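Local coordinates for DinB-like Protein (Bacillus cereus ATCC 10987, PDB 3DI5) that binds a nickel ion and is probably a divalent-metal-binding protein of the DinB family, its wider function undetermined, at residues I54-S59 against G67-Y72. Sequence-based numbering, arbitrary orientation.
Sequences IPVILS and GETKDY
In the helical DinB fold, the loop leading from helix 43-58 to helix 78-99 doubles back along the helix it has just left, and residues 67-69 close over a proline in its last turns. No hydrogen bond joins the two segments; the contact is made by van der Waals packing. Pro-55 sits at a kink, where the proline nitrogen has no hydrogen to give to the turn before; its bond from CA to CB is directed at the loop, and CB lies 3.6 Å from Thr-69 CG2. One atom further out, Pro-55 CG forms the tip: it meets the backbone carbonyls, coming within 3.3 Å of Glu-68 O and 3.8 Å of Gly-67 O. Thr-69 places CG2 anti to its carbonyl carbon, with OG1 wedged between the backbone N and that carbon (chi1 58°), so its methyl packs against the proline. The Val-56 side chain lies aslant to that of Thr-69, its CG2 3.5 Å from Thr-69 O. Beyond the contact, the loop runs on to the metal site, where Asp-71 hydrogen-bonds the nickel ligand His-49 through OD2 and forms a salt bridge to Arg-45 through OD1. Glu-68, whose CB points away from the helix, folds its carboxylate back onto its own loop: OE2 accepts a weak bond from Thr-69 N and, through its anti lone pair, a straighter one of 2.9 Å from Lys-70 N (166°).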
ATOM      1  N   ILE A  54       0.656   3.286   3.422  1.00 41.91           N
ATOM      2  CA  ILE A  54      -0.671   3.898   3.261  1.00 42.87           C
ATOM      3  C   ILE A  54      -0.797   5.143   4.170  1.00 43.37           C
ATOM      4  O   ILE A  54      -1.009   6.254   3.655  1.00 42.52           O
ATOM      5  CB  ILE A  54      -1.850   2.874   3.423  1.00 43.00           C
ATOM      6  CG1 ILE A  54      -1.902   1.942   2.209  1.00 44.60           C
ATOM      7  CG2 ILE A  54      -3.182   3.573   3.528  1.00 43.32           C
ATOM      8  CD1 ILE A  54      -2.674   0.626   2.447  1.00 42.31           C
ATOM      9  N   PRO A  55      -0.672   4.975   5.507  1.00 43.64           N
ATOM     10  CA  PRO A  55      -0.605   6.164   6.363  1.00 43.62           C
ATOM     11  C   PRO A  55       0.569   7.130   6.122  1.00 44.27           C
ATOM     12  O   PRO A  55       0.409   8.306   6.411  1.00 44.52           O
ATOM     13  CB  PRO A  55      -0.585   5.592   7.788  1.00 44.47           C
ATOM     14  CG  PRO A  55      -0.215   4.145   7.643  1.00 43.73           C
ATOM     15  CD  PRO A  55      -0.663   3.721   6.284  1.00 43.31           C
ATOM     16  N   VAL A  56       1.700   6.686   5.560  1.00 43.45           N
ATOM     17  CA  VAL A  56       2.852   7.576   5.398  1.00 43.07           C
ATOM     18  C   VAL A  56       2.642   8.525   4.213  1.00 42.92           C
ATOM     19  O   VAL A  56       2.867   9.743   4.304  1.00 42.72           O
ATOM     20  CB  VAL A  56       4.169   6.776   5.258  1.00 43.39           C
ATOM     21  CG1 VAL A  56       5.346   7.699   4.857  1.00 43.13           C
ATOM     22  CG2 VAL A  56       4.458   6.016   6.573  1.00 41.78           C
ATOM     23  N   ILE A  57       2.195   7.971   3.097  1.00 42.45           N
ATOM     24  CA  ILE A  57       1.931   8.788   1.929  1.00 42.54           C
ATOM     25  C   ILE A  57       0.715   9.716   2.200  1.00 42.86           C
ATOM     26  O   ILE A  57       0.716  10.868   1.803  1.00 43.17           O
ATOM     27  CB  ILE A  57       1.775   7.908   0.656  1.00 42.17           C
ATOM     28  CG1 ILE A  57       3.149   7.385   0.206  1.00 41.57           C
ATOM     29  CG2 ILE A  57       1.034   8.657  -0.433  1.00 40.86           C
ATOM     30  CD1 ILE A  57       3.091   6.414  -0.997  1.00 40.57           C
ATOM     31  N   LEU A  58      -0.303   9.260   2.923  1.00 42.81           N
ATOM     32  CA  LEU A  58      -1.478  10.110   3.071  1.00 42.59           C
ATOM     33  C   LEU A  58      -1.378  11.145   4.224  1.00 43.44           C
ATOM     34  O   LEU A  58      -2.280  12.000   4.386  1.00 42.65           O
ATOM     35  CB  LEU A  58      -2.748   9.246   3.155  1.00 43.42           C
ATOM     36  CG  LEU A  58      -2.950   8.400   1.877  1.00 42.68           C
ATOM     37  CD1 LEU A  58      -4.223   7.771   1.860  1.00 42.04           C
ATOM     38  CD2 LEU A  58      -2.825   9.245   0.599  1.00 45.34           C
ATOM     39  N   SER A  59      -0.285  11.108   4.994  1.00 43.29           N
ATOM     40  CA  SER A  59      -0.231  11.879   6.247  1.00 43.78           C
ATOM     41  C   SER A  59      -0.368  13.379   6.034  1.00 43.27           C
ATOM     42  O   SER A  59      -1.058  14.050   6.788  1.00 43.22           O
ATOM     43  CB  SER A  59       1.043  11.571   7.054  1.00 44.30           C
ATOM     44  OG  SER A  59       2.206  12.035   6.391  1.00 44.43           O
ATOM     45  N   GLY A  67      -3.352   3.220  11.663  1.00 46.99           N
ATOM     46  CA  GLY A  67      -2.420   2.416  10.871  1.00 46.66           C
ATOM     47  C   GLY A  67      -0.969   2.605  11.271  1.00 46.16           C
ATOM     48  O   GLY A  67      -0.496   3.738  11.381  1.00 46.83           O
ATOM     49  N   GLU A  68      -0.257   1.497  11.468  1.00 45.14           N
ATOM     50  CA  GLU A  68       1.191   1.518  11.720  1.00 44.58           C
ATOM     51  C   GLU A  68       1.912   2.238  10.586  1.00 43.64           C
ATOM     52  O   GLU A  68       1.579   2.007   9.448  1.00 43.39           O
ATOM     53  CB  GLU A  68       1.734   0.087  11.810  1.00 44.62           C
ATOM     54  CG  GLU A  68       3.221  -0.015  12.106  1.00 45.82           C
ATOM     55  CD  GLU A  68       3.607   0.754  13.353  1.00 48.02           C
ATOM     56  OE1 GLU A  68       3.195   0.304  14.451  1.00 49.57           O
ATOM     57  OE2 GLU A  68       4.298   1.801  13.227  1.00 47.88           O
ATOM     58  N   THR A  69       2.891   3.076  10.930  1.00 43.40           N
ATOM     59  CA  THR A  69       3.663   3.888   9.982  1.00 43.81           C
ATOM     60  C   THR A  69       5.171   3.540   9.921  1.00 43.32           C
ATOM     61  O   THR A  69       5.875   3.960   8.994  1.00 43.61           O
ATOM     62  CB  THR A  69       3.515   5.404  10.318  1.00 44.60           C
ATOM     63  OG1 THR A  69       3.950   5.645  11.660  1.00 44.60           O
ATOM     64  CG2 THR A  69       2.051   5.873  10.172  1.00 44.27           C
ATOM     65  N   LYS A  70       5.668   2.790  10.903  1.00 42.95           N
ATOM     66  CA  LYS A  70       7.084   2.383  10.945  1.00 42.71           C
ATOM     67  C   LYS A  70       7.299   1.021  10.279  1.00 42.24           C
ATOM     68  O   LYS A  70       6.747   0.014  10.716  1.00 41.49           O
ATOM     69  CB  LYS A  70       7.570   2.334  12.399  1.00 43.12           C
ATOM     70  N   ASP A  71       8.118   0.982   9.232  1.00 42.33           N
ATOM     71  CA  ASP A  71       8.335  -0.264   8.494  1.00 42.59           C
ATOM     72  C   ASP A  71       9.468  -1.130   9.073  1.00 42.55           C
ATOM     73  O   ASP A  71       9.865  -2.115   8.459  1.00 42.47           O
ATOM     74  CB  ASP A  71       8.471  -0.014   6.958  1.00 42.89           C
ATOM     75  CG  ASP A  71       9.787   0.629   6.559  1.00 44.57           C
ATOM     76  OD1 ASP A  71      10.589   0.962   7.454  1.00 47.83           O
ATOM     77  OD2 ASP A  71      10.017   0.818   5.342  1.00 44.97           O
ATOM     78  N   TYR A  72       9.958  -0.763  10.259  1.00 42.85           N
ATOM     79  CA  TYR A  72      10.920  -1.563  11.011  1.00 42.91           C
ATOM     80  C   TYR A  72      10.537  -1.449  12.480  1.00 42.56           C
ATOM     81  O   TYR A  72      10.234  -0.358  12.951  1.00 43.39           O
ATOM     82  CB  TYR A  72      12.370  -1.081  10.802  1.00 43.24           C
ATOM     83  CG  TYR A  72      13.453  -2.125  11.144  1.00 42.94           C
ATOM     84  CD1 TYR A  72      13.911  -3.040  10.175  1.00 43.93           C
ATOM     85  CD2 TYR A  72      14.018  -2.189  12.415  1.00 42.74           C
ATOM     86  CE1 TYR A  72      14.901  -3.997  10.477  1.00 43.63           C
ATOM     87  CE2 TYR A  72      15.011  -3.127  12.728  1.00 43.03           C
ATOM     88  CZ  TYR A  72      15.455  -4.033  11.759  1.00 44.06           C
ATOM     89  OH  TYR A  72      16.443  -4.971  12.078  1.00 43.45           O
TER